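Local coordinates for F5/8 type C domain protein (PDB 7JRM) that probably binds carbohydrate through its CBM51 module, as part of the multidomain O-glycopeptidase ZmpB, which recognises and hydrolyses mucin, at residues 138-143 / 195-200; 145-150 / 187-192; 202-207 / 216-221. All coordinates share one frame; numbering follows the deposited sequence.

Interaction 1: residues 138-143 / 195-200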
loop_
_atom_site.group_PDB
_atom_site.type_symbol
_atom_site.label_atom_id
_atom_site.label_comp_id
_atom_site.label_asym_id
_atom_site.label_seq_id
_atom_site.Cartn_x
_atom_site.Cartn_y
_atom_site.Cartn_z
ATOM N N TYR A 138 -30.672 -21.511 -15.176
ATOM C CA TYR A 138 -29.220 -21.482 -15.254
ATOM C C TYR A 138 -28.624 -22.485 -14.276
ATOM O O TYR A 138 -29.214 -22.787 -13.233
ATOM C CB TYR A 138 -28.666 -20.086 -14.939
ATOM C CG TYR A 138 -28.756 -19.098 -16.078
ATOM C CD1 TYR A 138 -29.860 -18.270 -16.217
ATOM C CD2 TYR A 138 -27.731 -18.988 -17.008
ATOM C CE1 TYR A 138 -29.945 -17.361 -17.252
ATOM C CE2 TYR A 138 -27.806 -18.082 -18.048
ATOM C CZ TYR A 138 -28.916 -17.272 -18.165
ATOM O OH TYR A 138 -28.997 -16.368 -19.199
ATOM N N ASN A 139 -27.447 -22.998 -14.624
ATOM C CA ASN A 139 -26.660 -23.783 -13.682
ATOM C C ASN A 139 -26.092 -22.848 -12.621
ATOM O O ASN A 139 -25.366 -21.903 -12.944
ATOM C CB ASN A 139 -25.541 -24.523 -14.414
ATOM C CG ASN A 139 -24.750 -25.454 -13.504
ATOM O OD1 ASN A 139 -24.252 -25.048 -12.453
ATOM N ND2 ASN A 139 -24.626 -26.711 -13.913
ATOM N N SER A 140 -26.425 -23.105 -11.356
ATOM C CA SER A 140 -26.005 -22.253 -10.249
ATOM C C SER A 140 -25.025 -22.952 -9.314
ATOM O O SER A 140 -24.823 -22.496 -8.182
ATOM C CB SER A 140 -27.224 -21.761 -9.469
ATOM O OG SER A 140 -27.969 -22.848 -8.948
ATOM N N GLU A 141 -24.410 -24.044 -9.761
ATOM C CA GLU A 141 -23.494 -24.790 -8.908
ATOM C C GLU A 141 -22.218 -23.993 -8.665
ATOM O O GLU A 141 -21.602 -23.481 -9.605
ATOM C CB GLU A 141 -23.162 -26.141 -9.542
ATOM C CG GLU A 141 -24.376 -27.012 -9.814
ATOM C CD GLU A 141 -24.003 -28.408 -10.271
ATOM O OE1 GLU A 141 -23.109 -29.019 -9.647
ATOM O OE2 GLU A 141 -24.601 -28.894 -11.254
ATOM N N GLY A 142 -21.823 -23.890 -7.398
ATOM C CA GLY A 142 -20.616 -23.187 -7.023
ATOM C C GLY A 142 -20.777 -21.703 -6.786
ATOM O O GLY A 142 -19.802 -21.046 -6.400
ATOM N N TYR A 143 -21.969 -21.153 -6.996
ATOM C CA TYR A 143 -22.217 -19.732 -6.820
ATOM C C TYR A 143 -22.900 -19.472 -5.483
ATOM O O TYR A 143 -23.578 -20.342 -4.929
ATOM C CB TYR A 143 -23.069 -19.186 -7.966
ATOM C CG TYR A 143 -22.377 -19.243 -9.310
ATOM C CD1 TYR A 143 -21.213 -18.523 -9.543
ATOM C CD2 TYR A 143 -22.882 -20.022 -10.344
ATOM C CE1 TYR A 143 -20.573 -18.571 -10.769
ATOM C CE2 TYR A 143 -22.250 -20.077 -11.573
ATOM C CZ TYR A 143 -21.097 -19.350 -11.780
ATOM O OH TYR A 143 -20.464 -19.402 -13.000
ATOM N N ARG A 195 -26.583 -20.348 -2.341
ATOM C CA ARG A 195 -25.499 -21.188 -1.850
ATOM C C ARG A 195 -25.885 -22.661 -1.889
ATOM O O ARG A 195 -26.990 -23.042 -1.492
ATOM C CB ARG A 195 -25.125 -20.788 -0.423
ATOM C CG ARG A 195 -24.055 -19.716 -0.335
ATOM C CD ARG A 195 -23.720 -19.396 1.113
ATOM N NE ARG A 195 -24.889 -18.929 1.852
ATOM C CZ ARG A 195 -24.869 -18.570 3.131
ATOM N NH1 ARG A 195 -23.738 -18.622 3.820
ATOM N NH2 ARG A 195 -25.982 -18.155 3.724
ATOM N N ASN A 196 -24.957 -23.488 -2.376
ATOM C CA ASN A 196 -25.124 -24.942 -2.418
ATOM C C ASN A 196 -26.373 -25.342 -3.199
ATOM O O ASN A 196 -27.102 -26.259 -2.815
ATOM C CB ASN A 196 -25.149 -25.537 -1.008
ATOM C CG ASN A 196 -23.824 -25.381 -0.288
ATOM O OD1 ASN A 196 -22.777 -25.777 -0.799
ATOM N ND2 ASN A 196 -23.865 -24.800 0.905
ATOM N N SER A 197 -26.621 -24.650 -4.304
ATOM C CA SER A 197 -27.734 -24.951 -5.188
ATOM C C SER A 197 -27.212 -25.489 -6.513
ATOM O O SER A 197 -26.019 -25.414 -6.819
ATOM C CB SER A 197 -28.600 -23.707 -5.420
ATOM O OG SER A 197 -27.958 -22.793 -6.294
ATOM N N LYS A 198 -28.127 -26.043 -7.302
ATOM C CA LYS A 198 -27.796 -26.563 -8.620
ATOM C C LYS A 198 -28.488 -25.830 -9.757
ATOM O O LYS A 198 -27.944 -25.789 -10.862
ATOM C CB LYS A 198 -28.141 -28.059 -8.708
ATOM C CG LYS A 198 -27.166 -28.955 -7.961
ATOM C CD LYS A 198 -27.717 -30.360 -7.788
ATOM C CE LYS A 198 -26.837 -31.387 -8.480
ATOM N NZ LYS A 198 -27.622 -32.549 -8.981
ATOM N N GLU A 199 -29.659 -25.246 -9.519
ATOM C CA GLU A 199 -30.399 -24.545 -10.555
ATOM C C GLU A 199 -31.034 -23.289 -9.980
ATOM O O GLU A 199 -31.481 -23.276 -8.831
ATOM C CB GLU A 199 -31.491 -25.431 -11.167
ATOM C CG GLU A 199 -30.980 -26.498 -12.116
ATOM C CD GLU A 199 -32.092 -27.116 -12.938
ATOM O OE1 GLU A 199 -33.265 -27.027 -12.516
ATOM O OE2 GLU A 199 -31.794 -27.691 -14.005
ATOM N N ILE A 200 -31.066 -22.235 -10.790
ATOM C CA ILE A 200 -31.839 -21.036 -10.503
ATOM C C ILE A 200 -32.761 -20.782 -11.688
ATOM O O ILE A 200 -32.348 -20.905 -12.846
ATOM C CB ILE A 200 -30.938 -19.814 -10.216
ATOM C CG1 ILE A 200 -31.786 -18.610 -9.797
ATOM C CG2 ILE A 200 -30.052 -19.479 -11.413
ATOM C CD1 ILE A 200 -30.986 -17.352 -9.549
HETATM O O HOH W 1 -24.526 -23.160 -5.545
HETATM O O HOH W 2 -26.937 -27.705 -12.675
HETATM O O HOH W 3 -22.452 -22.672 -3.113
#
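Y138 and I200 form a hydrogen-bonded antiparallel pair, joined by Y138 N to I200 O (2.9 Å) and by I200 N to Y138 O. They tie the end of strand 134-139 to the start of strand 199-205, its neighbour in a five-stranded antiparallel sheet. Past the non-hydrogen-bonded pair N139 and E199 the ladder gives way to a type II turn, S140 to Y143. S140 N still reaches K198 O in a straight bond (172° at H), but from well above that carbonyl's plane; G142 takes the position whose positive phi favours glycine. E141 leans on K198. E141 CB lies near S197 O, E141 CG touches K198 CA at 3.7 Å, and E141 CD ends beside K198 CG, both side chains extending in the same direction. At the tip, E141 OE2 accepts a hydrogen bond from a water that also donates to K198 O, and a weak one from N139 ND2; N139 OD1 closes an Asx turn onto E141 N. S140 OG, set between its backbone N and carbonyl carbon, donates to S197 OG (2.7 Å), which is also bonded to V194 O. The buried hydroxyls thus form a short polar relay, whereas E141 and K198 gain mainly from aliphatic packing.

Interaction 2: residues 145-150 / 187-192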
loop_
_atom_site.group_PDB
_atom_site.type_symbol
_atom_site.label_atom_id
_atom_site.label_comp_id
_atom_site.label_asym_id
_atom_site.label_seq_id
_atom_site.Cartn_x
_atom_site.Cartn_y
_atom_site.Cartn_z
ATOM N N ILE A 145 -24.314 -15.883 -4.493
ATOM C CA ILE A 145 -25.309 -14.818 -4.489
ATOM C C ILE A 145 -25.741 -14.537 -5.920
ATOM O O ILE A 145 -24.909 -14.487 -6.833
ATOM C CB ILE A 145 -24.754 -13.537 -3.824
ATOM C CG1 ILE A 145 -24.661 -13.719 -2.307
ATOM C CG2 ILE A 145 -25.607 -12.322 -4.166
ATOM C CD1 ILE A 145 -26.005 -13.854 -1.628
ATOM N N PHE A 146 -27.046 -14.362 -6.119
ATOM C CA PHE A 146 -27.596 -13.892 -7.382
ATOM C C PHE A 146 -28.105 -12.468 -7.204
ATOM O O PHE A 146 -28.902 -12.199 -6.300
ATOM C CB PHE A 146 -28.725 -14.797 -7.875
ATOM C CG PHE A 146 -29.468 -14.239 -9.053
ATOM C CD1 PHE A 146 -28.847 -14.122 -10.287
ATOM C CD2 PHE A 146 -30.781 -13.818 -8.927
ATOM C CE1 PHE A 146 -29.526 -13.602 -11.374
ATOM C CE2 PHE A 146 -31.466 -13.300 -10.011
ATOM C CZ PHE A 146 -30.835 -13.191 -11.237
ATOM N N ASP A 147 -27.649 -11.566 -8.070
ATOM C CA ASP A 147 -27.970 -10.148 -7.982
ATOM C C ASP A 147 -28.439 -9.657 -9.343
ATOM O O ASP A 147 -27.842 -9.996 -10.370
ATOM C CB ASP A 147 -26.749 -9.344 -7.514
ATOM C CG ASP A 147 -27.093 -7.920 -7.131
ATOM O OD1 ASP A 147 -28.295 -7.583 -7.094
ATOM O OD2 ASP A 147 -26.158 -7.139 -6.859
ATOM N N THR A 148 -29.505 -8.858 -9.352
ATOM C CA THR A 148 -30.076 -8.404 -10.611
ATOM C C THR A 148 -30.966 -7.190 -10.379
ATOM O O THR A 148 -31.508 -6.997 -9.287
ATOM C CB THR A 148 -30.886 -9.515 -11.294
ATOM O OG1 THR A 148 -31.302 -9.080 -12.595
ATOM C CG2 THR A 148 -32.119 -9.866 -10.469
ATOM N N TRP A 149 -31.091 -6.373 -11.420
ATOM C CA TRP A 149 -32.132 -5.363 -11.523
ATOM C C TRP A 149 -33.243 -5.895 -12.420
ATOM O O TRP A 149 -32.989 -6.631 -13.377
ATOM C CB TRP A 149 -31.589 -4.053 -12.100
ATOM C CG TRP A 149 -30.657 -3.299 -11.195
ATOM C CD1 TRP A 149 -29.300 -3.211 -11.307
ATOM C CD2 TRP A 149 -31.017 -2.510 -10.053
ATOM N NE1 TRP A 149 -28.791 -2.424 -10.303
ATOM C CE2 TRP A 149 -29.824 -1.981 -9.519
ATOM C CE3 TRP A 149 -32.230 -2.204 -9.427
ATOM C CZ2 TRP A 149 -29.809 -1.164 -8.390
ATOM C CZ3 TRP A 149 -32.212 -1.391 -8.306
ATOM C CH2 TRP A 149 -31.010 -0.881 -7.799
ATOM N N VAL A 150 -34.483 -5.525 -12.102
ATOM C CA VAL A 150 -35.638 -5.977 -12.869
ATOM C C VAL A 150 -36.562 -4.797 -13.129
ATOM O O VAL A 150 -36.582 -3.818 -12.375
ATOM C CB VAL A 150 -36.402 -7.115 -12.157
ATOM C CG1 VAL A 150 -35.551 -8.376 -12.099
ATOM C CG2 VAL A 150 -36.832 -6.683 -10.763
ATOM N N LYS A 187 -37.003 0.638 -11.301
ATOM C CA LYS A 187 -36.376 -0.676 -11.285
ATOM C C LYS A 187 -36.174 -1.168 -9.856
ATOM O O LYS A 187 -35.883 -0.388 -8.945
ATOM C CB LYS A 187 -35.037 -0.632 -12.026
ATOM C CG LYS A 187 -33.982 0.250 -11.373
ATOM C CD LYS A 187 -32.683 0.234 -12.163
ATOM C CE LYS A 187 -31.526 0.788 -11.343
ATOM N NZ LYS A 187 -31.856 2.102 -10.722
ATOM N N LYS A 188 -36.344 -2.472 -9.665
ATOM C CA LYS A 188 -36.200 -3.108 -8.366
ATOM C C LYS A 188 -35.003 -4.051 -8.375
ATOM O O LYS A 188 -34.656 -4.631 -9.408
ATOM C CB LYS A 188 -37.468 -3.880 -7.985
ATOM C CG LYS A 188 -38.645 -2.998 -7.596
ATOM C CD LYS A 188 -39.898 -3.828 -7.360
ATOM C CE LYS A 188 -41.123 -2.946 -7.175
ATOM N NZ LYS A 188 -40.983 -2.034 -6.005
ATOM N N ARG A 189 -34.375 -4.198 -7.212
ATOM C CA ARG A 189 -33.205 -5.048 -7.056
ATOM C C ARG A 189 -33.586 -6.337 -6.343
ATOM O O ARG A 189 -34.387 -6.327 -5.404
ATOM C CB ARG A 189 -32.105 -4.325 -6.273
ATOM C CG ARG A 189 -30.764 -5.041 -6.278
ATOM C CD ARG A 189 -29.684 -4.192 -5.626
ATOM N NE ARG A 189 -28.363 -4.802 -5.735
ATOM C CZ ARG A 189 -27.325 -4.481 -4.969
ATOM N NH1 ARG A 189 -27.450 -3.550 -4.033
ATOM N NH2 ARG A 189 -26.158 -5.090 -5.141
ATOM N N LEU A 190 -33.009 -7.448 -6.796
ATOM C CA LEU A 190 -33.226 -8.757 -6.191
ATOM C C LEU A 190 -31.873 -9.383 -5.893
ATOM O O LEU A 190 -31.074 -9.605 -6.808
ATOM C CB LEU A 190 -34.049 -9.667 -7.108
ATOM C CG LEU A 190 -35.463 -9.199 -7.463
ATOM C CD1 LEU A 190 -36.124 -10.174 -8.426
ATOM C CD2 LEU A 190 -36.308 -9.025 -6.209
ATOM N N VAL A 191 -31.618 -9.664 -4.618
ATOM C CA VAL A 191 -30.380 -10.291 -4.166
ATOM C C VAL A 191 -30.764 -11.588 -3.469
ATOM O O VAL A 191 -31.364 -11.561 -2.385
ATOM C CB VAL A 191 -29.575 -9.376 -3.235
ATOM C CG1 VAL A 191 -28.260 -10.036 -2.853
ATOM C CG2 VAL A 191 -29.326 -8.030 -3.900
ATOM N N VAL A 192 -30.422 -12.720 -4.080
ATOM C CA VAL A 192 -30.903 -14.028 -3.651
ATOM C C VAL A 192 -29.719 -14.895 -3.246
ATOM O O VAL A 192 -28.719 -14.973 -3.970
ATOM C CB VAL A 192 -31.724 -14.718 -4.756
ATOM C CG1 VAL A 192 -32.340 -16.008 -4.233
ATOM C CG2 VAL A 192 -32.798 -13.780 -5.281
#
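I145 sets its CG2 against V191 CG1 at 3.7 Å, beside the first of five successive antiparallel bridges. F146 is bonded to V192 through both N and O, and V192 CG2 meets its ring at the edge. D147 CG is anti to the backbone N (chi1 -168°), which carries the carboxylate to R189 for a side-on grip: NE donates to OD1 (3.1 Å) on its syn lone pair and NH2 to OD2 (2.7 Å), with the two flat groups 33° apart. The same OD2 has a second cationic partner in R224, which would favour the ionised acid. T148 pairs with L190 and rests CG2 on L190 CB. W149 is held between two aliphatic chains: K187 CE sits 3.5 Å from the centroid of the six-membered ring, while R189 CB lies over the opposite face, offset toward the rim. K187 NZ, 4.3 Å from that centroid, adds a cation-pi contact and is hydrogen-bonded to N116. V150 bonds to K188 in both directions and touches L190 CD1 with CG1. Strand 145-152 lies between strands 188-193 and 215-224; F146, V150 and V192 pack on strand 163-170 of the other sheet, while D147, R189 and V191 meet strand 14-16.

Interaction 3: residues 202-207 / 216-221. With CA (calcium ion), chain B.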
loop_
_atom_site.group_PDB
_atom_site.type_symbol
_atom_site.label_atom_id
_atom_site.label_comp_id
_atom_site.label_asym_id
_atom_site.label_seq_id
_atom_site.Cartn_x
_atom_site.Cartn_y
_atom_site.Cartn_z
ATOM N N LEU A 202 -35.388 -18.093 -13.407
ATOM C CA LEU A 202 -35.835 -16.709 -13.484
ATOM C C LEU A 202 -37.181 -16.668 -14.197
ATOM O O LEU A 202 -37.276 -17.036 -15.373
ATOM C CB LEU A 202 -34.804 -15.850 -14.212
ATOM C CG LEU A 202 -33.365 -15.961 -13.701
ATOM C CD1 LEU A 202 -32.454 -15.021 -14.472
ATOM C CD2 LEU A 202 -33.298 -15.677 -12.208
ATOM N N VAL A 203 -38.216 -16.219 -13.489
ATOM C CA VAL A 203 -39.592 -16.290 -13.966
ATOM C C VAL A 203 -40.149 -14.879 -14.095
ATOM O O VAL A 203 -40.036 -14.072 -13.164
ATOM C CB VAL A 203 -40.469 -17.140 -13.030
ATOM C CG1 VAL A 203 -41.932 -17.049 -13.440
ATOM C CG2 VAL A 203 -39.998 -18.586 -13.036
ATOM N N VAL A 204 -40.751 -14.591 -15.244
ATOM C CA VAL A 204 -41.441 -13.331 -15.499
ATOM C C VAL A 204 -42.903 -13.681 -15.750
ATOM O O VAL A 204 -43.255 -14.175 -16.828
ATOM C CB VAL A 204 -40.840 -12.567 -16.685
ATOM C CG1 VAL A 204 -41.589 -11.261 -16.907
ATOM C CG2 VAL A 204 -39.359 -12.310 -16.459
ATOM N N ASP A 205 -43.759 -13.431 -14.765
ATOM C CA ASP A 205 -45.175 -13.727 -14.904
ATOM C C ASP A 205 -45.902 -12.572 -15.591
ATOM O O ASP A 205 -45.361 -11.480 -15.777
ATOM C CB ASP A 205 -45.803 -14.029 -13.544
ATOM C CG ASP A 205 -46.856 -15.117 -13.622
ATOM O OD1 ASP A 205 -47.489 -15.255 -14.690
ATOM O OD2 ASP A 205 -47.050 -15.836 -12.619
ATOM N N VAL A 206 -47.157 -12.827 -15.963
ATOM C CA VAL A 206 -47.881 -11.917 -16.847
ATOM C C VAL A 206 -48.663 -10.829 -16.117
ATOM O O VAL A 206 -49.070 -9.848 -16.757
ATOM C CB VAL A 206 -48.837 -12.705 -17.759
ATOM C CG1 VAL A 206 -48.060 -13.709 -18.597
ATOM C CG2 VAL A 206 -49.902 -13.408 -16.930
ATOM N N ALA A 207 -48.888 -10.971 -14.810
ATOM C CA ALA A 207 -49.664 -10.008 -14.010
ATOM C C ALA A 207 -51.028 -9.837 -14.680
ATOM O O ALA A 207 -51.688 -10.844 -14.974
ATOM C CB ALA A 207 -48.856 -8.730 -13.824
ATOM N N ALA A 216 -39.596 -7.418 -20.486
ATOM C CA ALA A 216 -38.987 -7.455 -19.165
ATOM C C ALA A 216 -37.493 -7.708 -19.284
ATOM O O ALA A 216 -37.049 -8.464 -20.152
ATOM C CB ALA A 216 -39.630 -8.535 -18.288
ATOM N N ASP A 217 -36.721 -7.077 -18.400
ATOM C CA ASP A 217 -35.271 -7.198 -18.393
ATOM C C ASP A 217 -34.784 -7.725 -17.052
ATOM O O ASP A 217 -35.237 -7.275 -15.994
ATOM C CB ASP A 217 -34.588 -5.854 -18.666
ATOM C CG ASP A 217 -34.962 -5.267 -20.003
ATOM O OD1 ASP A 217 -35.204 -6.040 -20.952
ATOM O OD2 ASP A 217 -34.998 -4.024 -20.103
ATOM N N TRP A 218 -33.856 -8.680 -17.107
ATOM C CA TRP A 218 -33.021 -9.027 -15.961
ATOM C C TRP A 218 -31.719 -8.249 -16.129
ATOM O O TRP A 218 -30.719 -8.749 -16.644
ATOM C CB TRP A 218 -32.787 -10.534 -15.884
ATOM C CG TRP A 218 -34.045 -11.343 -15.789
ATOM C CD1 TRP A 218 -34.776 -11.847 -16.824
ATOM C CD2 TRP A 218 -34.716 -11.749 -14.589
ATOM N NE1 TRP A 218 -35.862 -12.539 -16.346
ATOM C CE2 TRP A 218 -35.849 -12.493 -14.976
ATOM C CE3 TRP A 218 -34.470 -11.554 -13.227
ATOM C CZ2 TRP A 218 -36.735 -13.040 -14.049
ATOM C CZ3 TRP A 218 -35.351 -12.100 -12.309
ATOM C CH2 TRP A 218 -36.468 -12.835 -12.724
ATOM N N ALA A 219 -31.748 -6.991 -15.697
ATOM C CA ALA A 219 -30.650 -6.068 -15.956
ATOM C C ALA A 219 -29.496 -6.315 -14.994
ATOM O O ALA A 219 -29.696 -6.403 -13.778
ATOM C CB ALA A 219 -31.133 -4.624 -15.843
ATOM N N ASP A 220 -28.285 -6.422 -15.547
ATOM C CA ASP A 220 -27.064 -6.647 -14.772
ATOM C C ASP A 220 -27.149 -7.925 -13.942
ATOM O O ASP A 220 -26.504 -8.040 -12.896
ATOM C CB ASP A 220 -26.746 -5.445 -13.875
ATOM C CG ASP A 220 -25.258 -5.166 -13.779
ATOM O OD1 ASP A 220 -24.647 -4.824 -14.814
ATOM O OD2 ASP A 220 -24.701 -5.281 -12.667
ATOM N N ALA A 221 -27.947 -8.890 -14.400
ATOM C CA ALA A 221 -28.099 -10.152 -13.689
ATOM C C ALA A 221 -26.772 -10.896 -13.655
ATOM O O ALA A 221 -26.181 -11.176 -14.703
ATOM C CB ALA A 221 -29.177 -11.005 -14.355
HETATM CA CA CA B . -48.994 -8.105 -18.338
HETATM O O HOH W 4 -37.346 -15.108 -17.382
HETATM O O HOH W 5 -49.771 -6.715 -20.148
#
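L202 and W218 face one another with CA atoms 8.5 Å apart, on strand segments 202-205 and 216-219 whose axes approach to 9.1 Å at 152°, a spacing about twice that of bonded neighbours in a sheet. Side chains therefore bridge the gap. The W218 indole does most of this: its CG, anti to the carbonyl carbon (chi1 -58°), roots the ring on the side toward strand 199-205. L202 CB comes down on one face, 3.4 Å from W218 CZ2 and offset toward the rim of the six-membered ring, a CH-pi contact 23° off the normal. L202 CD1 approaches W218 CD2 (4.0 Å). The V204 and W218 side chains lie alongside, pointing opposite ways, with V204 CG2 3.5 Å from W218 NE1 and V204 CG1 3.6 Å from A216 CB. This is packing between the two sheets of a beta-sandwich, the fold expected of an NPCBM-type carbohydrate-binding module: strand 199-205 belongs to one sheet and strand 215-224 to the other. F166 meets W218 edge-to-face, and V150 packs on it as well. The buried indole N-H is satisfied by a water, which accepts from W218 NE1 (3.1 Å) and donates to L202 O, so this one water links the two layers here. Beyond V204 the chain leaves the core. D205 OD1 accepts from V206 N, and its other oxygen forms a salt bridge with K167. V206 O then binds the calcium ion at 2.4 Å, with a water among the other ligands; S163, D208 and G210 also contribute backbone carbonyl oxygens and D214 contributes OD2.

From the N terminus, strand 134-139 runs into the turn of 138-143, and the chain crosses directly to strand 145-152. Interaction 2 closes first, when 187-192 returns to 145-150 after strands 163-170 and 173-182 have been laid down. Interaction 1 then closes around it as 195-200 comes back to 138-143, so interaction 2 is nested inside. The same strand, 199-205, carries on into interaction 3, which follows in series and closes a short loop that carries calcium ligands. Interactions 1 and 2 each join neighbouring strands, one in each sheet, whereas interaction 3 spans the two. I200 CD1 against F146 CG ties interaction 1 to interaction 2 across the sheets; interactions 2 and 3 adjoin through a probable hydrogen bond between W149 O and A219 N.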